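Delta-1-pyrroline-5-carboxylate dehydrogenase, mitochondrial (Mus musculus, PDB 4E3X) oxidises L-glutamate gamma-semialdehyde, the open-chain form of delta-1-pyrroline-5-carboxylate, to glutamate with NAD+ in the second step of mitochondrial proline degradation. Local coordinates at residues B[231-236]-B[267-272]; B[244-249]-B[259-264]. All coordinates share one frame; numbering follows the deposited sequence.

In the fold
Contacts 1 and 2 place helices on opposite faces of one parallel sheet, at a margin of the NAD-binding, Rossmann-like domain of an aldehyde dehydrogenase. Along the chain come strand 230-233, helix 239-251, strand 259-261 and helix 266-274, so contact 2 is nested inside the loop that contact 1 closes. Their centres lie about 13 Å apart. Strands 230-233 and 259-261 are neighbours in the five-stranded sheet, joined by backbone bonds from W232 to Q260 and V262; 259-261 is one of its two outermost strands within the chain. Contact 1 seats helix 266-274 against K233, a residue of the NAD+ site, whereas contact 2 packs helix 239-251 on strand 259-261.

Contact 1. Residues B[231-236]-B[267-272]; sequences LWKPSD and PTFGDT
K233, the last residue of strand 230-233, and F269, on helix 266-274, are the residues whose CA atoms come nearest across the two segments, K233 CA and F269 CA being 7.7 Å apart. At that spacing the main chains do not touch, and one aromatic side chain bridges most of the interval. F269 points toward the strand, its CG anti to the backbone N (chi1 -177°), which extends the ring from the helix to the chain at L231 and K233. K233 CB sits over the middle of one ring face, 3.6 Å from the centroid of the F269 ring and only 5° off the ring normal, a nearly vertical CH-pi contact. Farther along the lysine, K233 CD lies 4.1 Å from F269 CG, so the aliphatic chain follows the ring back toward its root. A bend at chi2 (-144°) and another at chi4 then take the amino group away from the helix, where K233 NZ makes a weak hydrogen bond to P234 O. The lysine thus has two roles: its methylenes pack on F269, and K233 is also a residue of the NAD+ site, with S208 and T290 about 7 and 8 Å from it between side chains. At the edge of the ring, F269 CZ meets L231 O at 3.8 Å, and L231 CB adds an apolar contact at 4.1 Å from the same F269 CZ. V262 and A264 also touch F269, and L231 reaches I106 of helix 99-118, which also meets T268 and T272 through K99. W232, pointing away from helix 266-274, packs instead against Y246 and S242 of helix 239-251, so successive residues of strand 230-233 serve helices on the two faces of the parallel sheet.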
ATOM      1  N   LEU B 231      11.465 -11.398 -11.030  1.00  6.08           N
ATOM      2  CA  LEU B 231      12.575 -12.287 -10.724  1.00  5.67           C
ATOM      3  C   LEU B 231      12.257 -13.014  -9.434  1.00  5.51           C
ATOM      4  O   LEU B 231      12.123 -12.396  -8.379  1.00  6.24           O
ATOM      5  CB  LEU B 231      13.890 -11.519 -10.573  1.00  6.18           C
ATOM      6  CG  LEU B 231      14.743 -11.352 -11.835  1.00  6.60           C
ATOM      7  CD1 LEU B 231      14.022 -10.530 -12.895  1.00  7.33           C
ATOM      8  CD2 LEU B 231      16.106 -10.734 -11.492  1.00  7.80           C
ATOM      9  N   TRP B 232      12.100 -14.328  -9.532  1.00  5.47           N
ATOM     10  CA  TRP B 232      11.786 -15.149  -8.373  1.00  6.15           C
ATOM     11  C   TRP B 232      13.022 -15.880  -7.882  1.00  5.34           C
ATOM     12  O   TRP B 232      13.553 -16.743  -8.580  1.00  6.15           O
ATOM     13  CB  TRP B 232      10.696 -16.147  -8.743  1.00  6.22           C
ATOM     14  CG  TRP B 232      10.269 -17.060  -7.634  1.00  5.68           C
ATOM     15  CD1 TRP B 232      10.467 -16.896  -6.284  1.00  6.32           C
ATOM     16  CD2 TRP B 232       9.544 -18.282  -7.786  1.00  5.57           C
ATOM     17  NE1 TRP B 232       9.909 -17.956  -5.595  1.00  5.83           N
ATOM     18  CE2 TRP B 232       9.358 -18.825  -6.498  1.00  6.53           C
ATOM     19  CE3 TRP B 232       9.060 -18.989  -8.895  1.00  6.78           C
ATOM     20  CZ2 TRP B 232       8.678 -20.025  -6.290  1.00  7.21           C
ATOM     21  CZ3 TRP B 232       8.390 -20.183  -8.683  1.00  8.13           C
ATOM     22  CH2 TRP B 232       8.214 -20.690  -7.392  1.00  7.34           C
ATOM     23  N   LYS B 233      13.473 -15.500  -6.684  1.00  5.43           N
ATOM     24  CA  LYS B 233      14.504 -16.229  -5.957  1.00  6.66           C
ATOM     25  C   LYS B 233      13.812 -17.173  -4.972  1.00  6.76           C
ATOM     26  O   LYS B 233      13.398 -16.749  -3.896  1.00  7.11           O
ATOM     27  CB  LYS B 233      15.421 -15.263  -5.195  1.00  6.87           C
ATOM     28  CG  LYS B 233      16.505 -15.970  -4.377  1.00  9.10           C
ATOM     29  CD  LYS B 233      16.773 -15.230  -3.051  1.00 10.79           C
ATOM     30  CE  LYS B 233      17.643 -16.021  -2.077  1.00 12.30           C
ATOM     31  NZ  LYS B 233      17.046 -17.343  -1.739  1.00 12.13           N
ATOM     32  N   PRO B 234      13.673 -18.456  -5.337  1.00  6.97           N
ATOM     33  CA  PRO B 234      13.035 -19.396  -4.411  1.00  7.08           C
ATOM     34  C   PRO B 234      13.979 -19.786  -3.279  1.00  6.47           C
ATOM     35  O   PRO B 234      15.186 -19.566  -3.362  1.00  7.47           O
ATOM     36  CB  PRO B 234      12.731 -20.626  -5.288  1.00  7.78           C
ATOM     37  CG  PRO B 234      13.065 -20.220  -6.688  1.00  9.81           C
ATOM     38  CD  PRO B 234      14.075 -19.123  -6.582  1.00  6.84           C
ATOM     39  N   SER B 235      13.422 -20.385  -2.236  1.00  6.36           N
ATOM     40  CA  SER B 235      14.215 -20.849  -1.114  1.00  7.09           C
ATOM     41  C   SER B 235      15.050 -22.070  -1.480  1.00  6.77           C
ATOM     42  O   SER B 235      14.528 -23.035  -2.047  1.00  7.31           O
ATOM     43  CB  SER B 235      13.295 -21.231   0.029  1.00  8.75           C
ATOM     44  OG  SER B 235      14.016 -21.911   1.033  1.00 10.18           O
ATOM     45  N   ASP B 236      16.342 -22.034  -1.148  1.00  6.70           N
ATOM     46  CA  ASP B 236      17.229 -23.166  -1.384  1.00  7.87           C
ATOM     47  C   ASP B 236      16.640 -24.469  -0.846  1.00  7.98           C
ATOM     48  O   ASP B 236      16.752 -25.523  -1.470  1.00  9.40           O
ATOM     49  CB  ASP B 236      18.573 -22.958  -0.681  1.00  8.66           C
ATOM     50  CG  ASP B 236      19.377 -21.798  -1.230  1.00 11.80           C
ATOM     51  OD1 ASP B 236      18.962 -21.142  -2.204  1.00 11.24           O
ATOM     52  OD2 ASP B 236      20.461 -21.565  -0.668  1.00 14.86           O
ATOM     53  N   PRO B 267      22.136 -12.305  -0.189  1.00  7.81           N
ATOM     54  CA  PRO B 267      22.682 -10.945  -0.256  1.00  9.03           C
ATOM     55  C   PRO B 267      22.990 -10.511  -1.691  1.00  8.50           C
ATOM     56  O   PRO B 267      22.711  -9.375  -2.056  1.00  9.66           O
ATOM     57  CB  PRO B 267      23.957 -11.059   0.583  1.00 10.75           C
ATOM     58  CG  PRO B 267      23.590 -12.084   1.628  1.00 11.61           C
ATOM     59  CD  PRO B 267      22.801 -13.116   0.850  1.00  9.42           C
ATOM     60  N   THR B 268      23.525 -11.417  -2.501  1.00  8.49           N
ATOM     61  CA  THR B 268      23.832 -11.109  -3.889  1.00  8.53           C
ATOM     62  C   THR B 268      22.571 -10.717  -4.672  1.00  7.86           C
ATOM     63  O   THR B 268      22.567  -9.742  -5.436  1.00  8.00           O
ATOM     64  CB  THR B 268      24.512 -12.303  -4.572  1.00  9.84           C
ATOM     65  OG1 THR B 268      25.688 -12.661  -3.842  1.00 10.34           O
ATOM     66  CG2 THR B 268      24.909 -11.958  -6.002  1.00 10.92           C
ATOM     67  N   PHE B 269      21.502 -11.481  -4.484  1.00  7.02           N
ATOM     68  CA  PHE B 269      20.234 -11.205  -5.142  1.00  6.49           C
ATOM     69  C   PHE B 269      19.713  -9.831  -4.724  1.00  5.56           C
ATOM     70  O   PHE B 269      19.334  -9.016  -5.571  1.00  6.42           O
ATOM     71  CB  PHE B 269      19.220 -12.299  -4.793  1.00  7.31           C
ATOM     72  CG  PHE B 269      17.900 -12.140  -5.489  1.00  7.04           C
ATOM     73  CD1 PHE B 269      17.737 -12.573  -6.794  1.00  7.46           C
ATOM     74  CD2 PHE B 269      16.827 -11.546  -4.845  1.00  6.92           C
ATOM     75  CE1 PHE B 269      16.526 -12.409  -7.446  1.00  6.89           C
ATOM     76  CE2 PHE B 269      15.626 -11.395  -5.487  1.00  7.13           C
ATOM     77  CZ  PHE B 269      15.473 -11.823  -6.786  1.00  6.59           C
ATOM     78  N   GLY B 270      19.710  -9.566  -3.421  1.00  6.17           N
ATOM     79  CA  GLY B 270      19.234  -8.289  -2.919  1.00  7.46           C
ATOM     80  C   GLY B 270      20.054  -7.124  -3.446  1.00  7.27           C
ATOM     81  O   GLY B 270      19.497  -6.107  -3.856  1.00  8.22           O
ATOM     82  N   ASP B 271      21.378  -7.280  -3.458  1.00  7.44           N
ATOM     83  CA  ASP B 271      22.278  -6.244  -3.969  1.00  7.52           C
ATOM     84  C   ASP B 271      21.947  -5.932  -5.423  1.00  6.87           C
ATOM     85  O   ASP B 271      21.899  -4.767  -5.836  1.00  9.22           O
ATOM     86  CB  ASP B 271      23.750  -6.681  -3.918  1.00  9.09           C
ATOM     87  CG  ASP B 271      24.295  -6.825  -2.508  1.00 10.38           C
ATOM     88  OD1 ASP B 271      23.609  -6.471  -1.524  1.00 11.51           O
ATOM     89  OD2 ASP B 271      25.450  -7.288  -2.400  1.00 12.88           O
ATOM     90  N   THR B 272      21.759  -6.984  -6.213  1.00  6.90           N
ATOM     91  CA  THR B 272      21.529  -6.806  -7.642  1.00  6.50           C
ATOM     92  C   THR B 272      20.185  -6.128  -7.918  1.00  6.99           C
ATOM     93  O   THR B 272      20.118  -5.137  -8.656  1.00  6.97           O
ATOM     94  CB  THR B 272      21.597  -8.137  -8.398  1.00  7.67           C
ATOM     95  OG1 THR B 272      22.836  -8.791  -8.108  1.00  9.98           O
ATOM     96  CG2 THR B 272      21.484  -7.891  -9.900  1.00  8.65           C
TER

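Contact 2. Residues B[244-249]-B[259-264]; sequences AVYRIL and IQFVPA
Y246 OH donates a hydrogen bond to I259 O at 2.8 Å, meeting the carbonyl almost end-on (C=O...donor angle 165°). The phenol ring bearing that hydroxyl has F261 CB over its centre, 3.8 Å from the centroid of the Y246 ring, in a CH-pi contact. The F261 ring lies obliquely to it, the planes at 39°, and F261 CD1 comes within 3.6 Å of Y246 CB. On the I259 side chain, CG2 touches Y246 CE1 at 3.9 Å, while I259 CD1 meets L249 CD1 about one helical turn on. The anti setting of Y246 CG to its own N (chi1 -180°) carries the ring out to the strand. Helix 239-251 is the crossover of a beta-alpha-beta unit between strands 230-233 and 259-261, its segment 244-249 running roughly antiparallel to the latter. With a phenylalanine in place of Y246, I259 O would probably be left without this donor and R250 NH1 without its hydroxyl partner. Beyond this shell, R250 NH1 also bonds Y246 OH, W232 meets F261 edge-to-face, and V67 of strand 62-68 touches Y246. F128 and A131 of helix 121-136 pack on L249.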
ATOM      1  N   ALA B 244       8.939 -27.319  -9.454  1.00  7.29           N
ATOM      2  CA  ALA B 244       7.753 -28.031  -9.933  1.00  8.06           C
ATOM      3  C   ALA B 244       6.605 -27.051 -10.196  1.00  7.03           C
ATOM      4  O   ALA B 244       5.935 -27.123 -11.233  1.00  8.16           O
ATOM      5  CB  ALA B 244       7.333 -29.107  -8.940  1.00  8.94           C
ATOM      6  N   VAL B 245       6.393 -26.125  -9.266  1.00  6.72           N
ATOM      7  CA  VAL B 245       5.379 -25.094  -9.445  1.00  7.51           C
ATOM      8  C   VAL B 245       5.702 -24.180 -10.634  1.00  6.70           C
ATOM      9  O   VAL B 245       4.832 -23.842 -11.437  1.00  7.10           O
ATOM     10  CB  VAL B 245       5.211 -24.264  -8.161  1.00  8.26           C
ATOM     11  CG1 VAL B 245       4.272 -23.079  -8.398  1.00  9.04           C
ATOM     12  CG2 VAL B 245       4.702 -25.148  -7.024  1.00  9.76           C
ATOM     13  N   TYR B 246       6.967 -23.786 -10.757  1.00  6.23           N
ATOM     14  CA  TYR B 246       7.394 -22.957 -11.881  1.00  7.30           C
ATOM     15  C   TYR B 246       7.068 -23.644 -13.209  1.00  7.10           C
ATOM     16  O   TYR B 246       6.478 -23.038 -14.103  1.00  7.83           O
ATOM     17  CB  TYR B 246       8.888 -22.624 -11.799  1.00  7.10           C
ATOM     18  CG  TYR B 246       9.315 -21.761 -12.960  1.00  6.87           C
ATOM     19  CD1 TYR B 246       8.980 -20.413 -12.995  1.00  7.06           C
ATOM     20  CD2 TYR B 246      10.020 -22.294 -14.037  1.00  7.17           C
ATOM     21  CE1 TYR B 246       9.332 -19.616 -14.071  1.00  7.67           C
ATOM     22  CE2 TYR B 246      10.377 -21.499 -15.119  1.00  7.52           C
ATOM     23  CZ  TYR B 246      10.032 -20.158 -15.122  1.00  7.10           C
ATOM     24  OH  TYR B 246      10.378 -19.355 -16.193  1.00  7.94           O
ATOM     25  N   ARG B 247       7.434 -24.914 -13.334  1.00  7.30           N
ATOM     26  CA  ARG B 247       7.189 -25.653 -14.570  1.00  8.73           C
ATOM     27  C   ARG B 247       5.698 -25.742 -14.881  1.00  8.12           C
ATOM     28  O   ARG B 247       5.290 -25.609 -16.036  1.00  9.03           O
ATOM     29  CB  ARG B 247       7.787 -27.058 -14.488  1.00  9.41           C
ATOM     30  N   ILE B 248       4.883 -25.959 -13.854  1.00  8.12           N
ATOM     31  CA  ILE B 248       3.442 -26.016 -14.041  1.00  8.17           C
ATOM     32  C   ILE B 248       2.914 -24.679 -14.580  1.00  8.38           C
ATOM     33  O   ILE B 248       2.103 -24.656 -15.504  1.00  9.03           O
ATOM     34  CB  ILE B 248       2.726 -26.458 -12.743  1.00  8.83           C
ATOM     35  CG1 ILE B 248       2.972 -27.954 -12.509  1.00 10.04           C
ATOM     36  CG2 ILE B 248       1.228 -26.190 -12.831  1.00 10.38           C
ATOM     37  CD1 ILE B 248       2.656 -28.439 -11.109  1.00 11.14           C
ATOM     38  N   LEU B 249       3.408 -23.568 -14.043  1.00  7.86           N
ATOM     39  CA  LEU B 249       2.980 -22.259 -14.531  1.00  8.34           C
ATOM     40  C   LEU B 249       3.316 -22.073 -16.009  1.00  8.53           C
ATOM     41  O   LEU B 249       2.500 -21.572 -16.782  1.00  9.13           O
ATOM     42  CB  LEU B 249       3.602 -21.135 -13.703  1.00  9.50           C
ATOM     43  CG  LEU B 249       2.967 -20.894 -12.334  1.00 10.43           C
ATOM     44  CD1 LEU B 249       3.826 -19.940 -11.523  1.00 10.90           C
ATOM     45  CD2 LEU B 249       1.549 -20.362 -12.485  1.00 11.93           C
ATOM     46  N   ILE B 259       8.057 -14.653 -15.426  1.00  5.01           N
ATOM     47  CA  ILE B 259       8.695 -15.027 -14.168  1.00  5.67           C
ATOM     48  C   ILE B 259      10.018 -15.693 -14.519  1.00  5.15           C
ATOM     49  O   ILE B 259      10.038 -16.711 -15.216  1.00  6.54           O
ATOM     50  CB  ILE B 259       7.839 -15.967 -13.294  1.00  6.43           C
ATOM     51  CG1 ILE B 259       6.530 -15.278 -12.870  1.00  7.16           C
ATOM     52  CG2 ILE B 259       8.632 -16.383 -12.056  1.00  6.68           C
ATOM     53  CD1 ILE B 259       5.581 -16.187 -12.115  1.00  7.56           C
ATOM     54  N   GLN B 260      11.120 -15.090 -14.071  1.00  5.89           N
ATOM     55  CA  GLN B 260      12.445 -15.663 -14.237  1.00  5.72           C
ATOM     56  C   GLN B 260      12.759 -16.482 -12.991  1.00  5.53           C
ATOM     57  O   GLN B 260      12.594 -16.003 -11.866  1.00  6.72           O
ATOM     58  CB  GLN B 260      13.485 -14.555 -14.436  1.00  6.46           C
ATOM     59  CG  GLN B 260      13.077 -13.478 -15.447  1.00  6.72           C
ATOM     60  CD  GLN B 260      13.136 -13.929 -16.902  1.00  6.46           C
ATOM     61  OE1 GLN B 260      12.746 -15.047 -17.242  1.00  7.36           O
ATOM     62  NE2 GLN B 260      13.595 -13.031 -17.779  1.00  7.44           N
ATOM     63  N   PHE B 261      13.158 -17.738 -13.189  1.00  5.47           N
ATOM     64  CA  PHE B 261      13.412 -18.644 -12.076  1.00  5.97           C
ATOM     65  C   PHE B 261      14.893 -18.542 -11.739  1.00  5.81           C
ATOM     66  O   PHE B 261      15.743 -19.113 -12.436  1.00  6.15           O
ATOM     67  CB  PHE B 261      13.019 -20.076 -12.466  1.00  6.74           C
ATOM     68  CG  PHE B 261      13.002 -21.035 -11.308  1.00  6.04           C
ATOM     69  CD1 PHE B 261      11.895 -21.107 -10.477  1.00  6.68           C
ATOM     70  CD2 PHE B 261      14.085 -21.878 -11.066  1.00  6.59           C
ATOM     71  CE1 PHE B 261      11.877 -21.990  -9.403  1.00  7.40           C
ATOM     72  CE2 PHE B 261      14.079 -22.760 -10.002  1.00  7.87           C
ATOM     73  CZ  PHE B 261      12.973 -22.819  -9.171  1.00  8.12           C
ATOM     74  N   VAL B 262      15.206 -17.774 -10.696  1.00  5.92           N
ATOM     75  CA  VAL B 262      16.584 -17.407 -10.417  1.00  6.35           C
ATOM     76  C   VAL B 262      16.997 -17.599  -8.956  1.00  6.37           C
ATOM     77  O   VAL B 262      17.175 -16.632  -8.211  1.00  7.19           O
ATOM     78  CB  VAL B 262      16.911 -15.976 -10.912  1.00  7.41           C
ATOM     79  CG1 VAL B 262      17.015 -15.971 -12.428  1.00  8.10           C
ATOM     80  CG2 VAL B 262      15.865 -14.973 -10.448  1.00  7.69           C
ATOM     81  N   PRO B 263      17.195 -18.861  -8.555  1.00  6.51           N
ATOM     82  CA  PRO B 263      17.892 -19.123  -7.290  1.00  6.42           C
ATOM     83  C   PRO B 263      19.192 -18.331  -7.233  1.00  6.62           C
ATOM     84  O   PRO B 263      19.834 -18.133  -8.263  1.00  7.15           O
ATOM     85  CB  PRO B 263      18.216 -20.620  -7.372  1.00  8.68           C
ATOM     86  CG  PRO B 263      17.221 -21.182  -8.355  1.00 10.06           C
ATOM     87  CD  PRO B 263      16.962 -20.089  -9.337  1.00  7.67           C
ATOM     88  N   ALA B 264      19.582 -17.886  -6.041  1.00  6.15           N
ATOM     89  CA  ALA B 264      20.749 -17.027  -5.912  1.00  6.32           C
ATOM     90  C   ALA B 264      21.135 -16.927  -4.447  1.00  6.75           C
ATOM     91  O   ALA B 264      20.316 -17.171  -3.554  1.00  7.76           O
ATOM     92  CB  ALA B 264      20.449 -15.633  -6.472  1.00  7.73           C
TER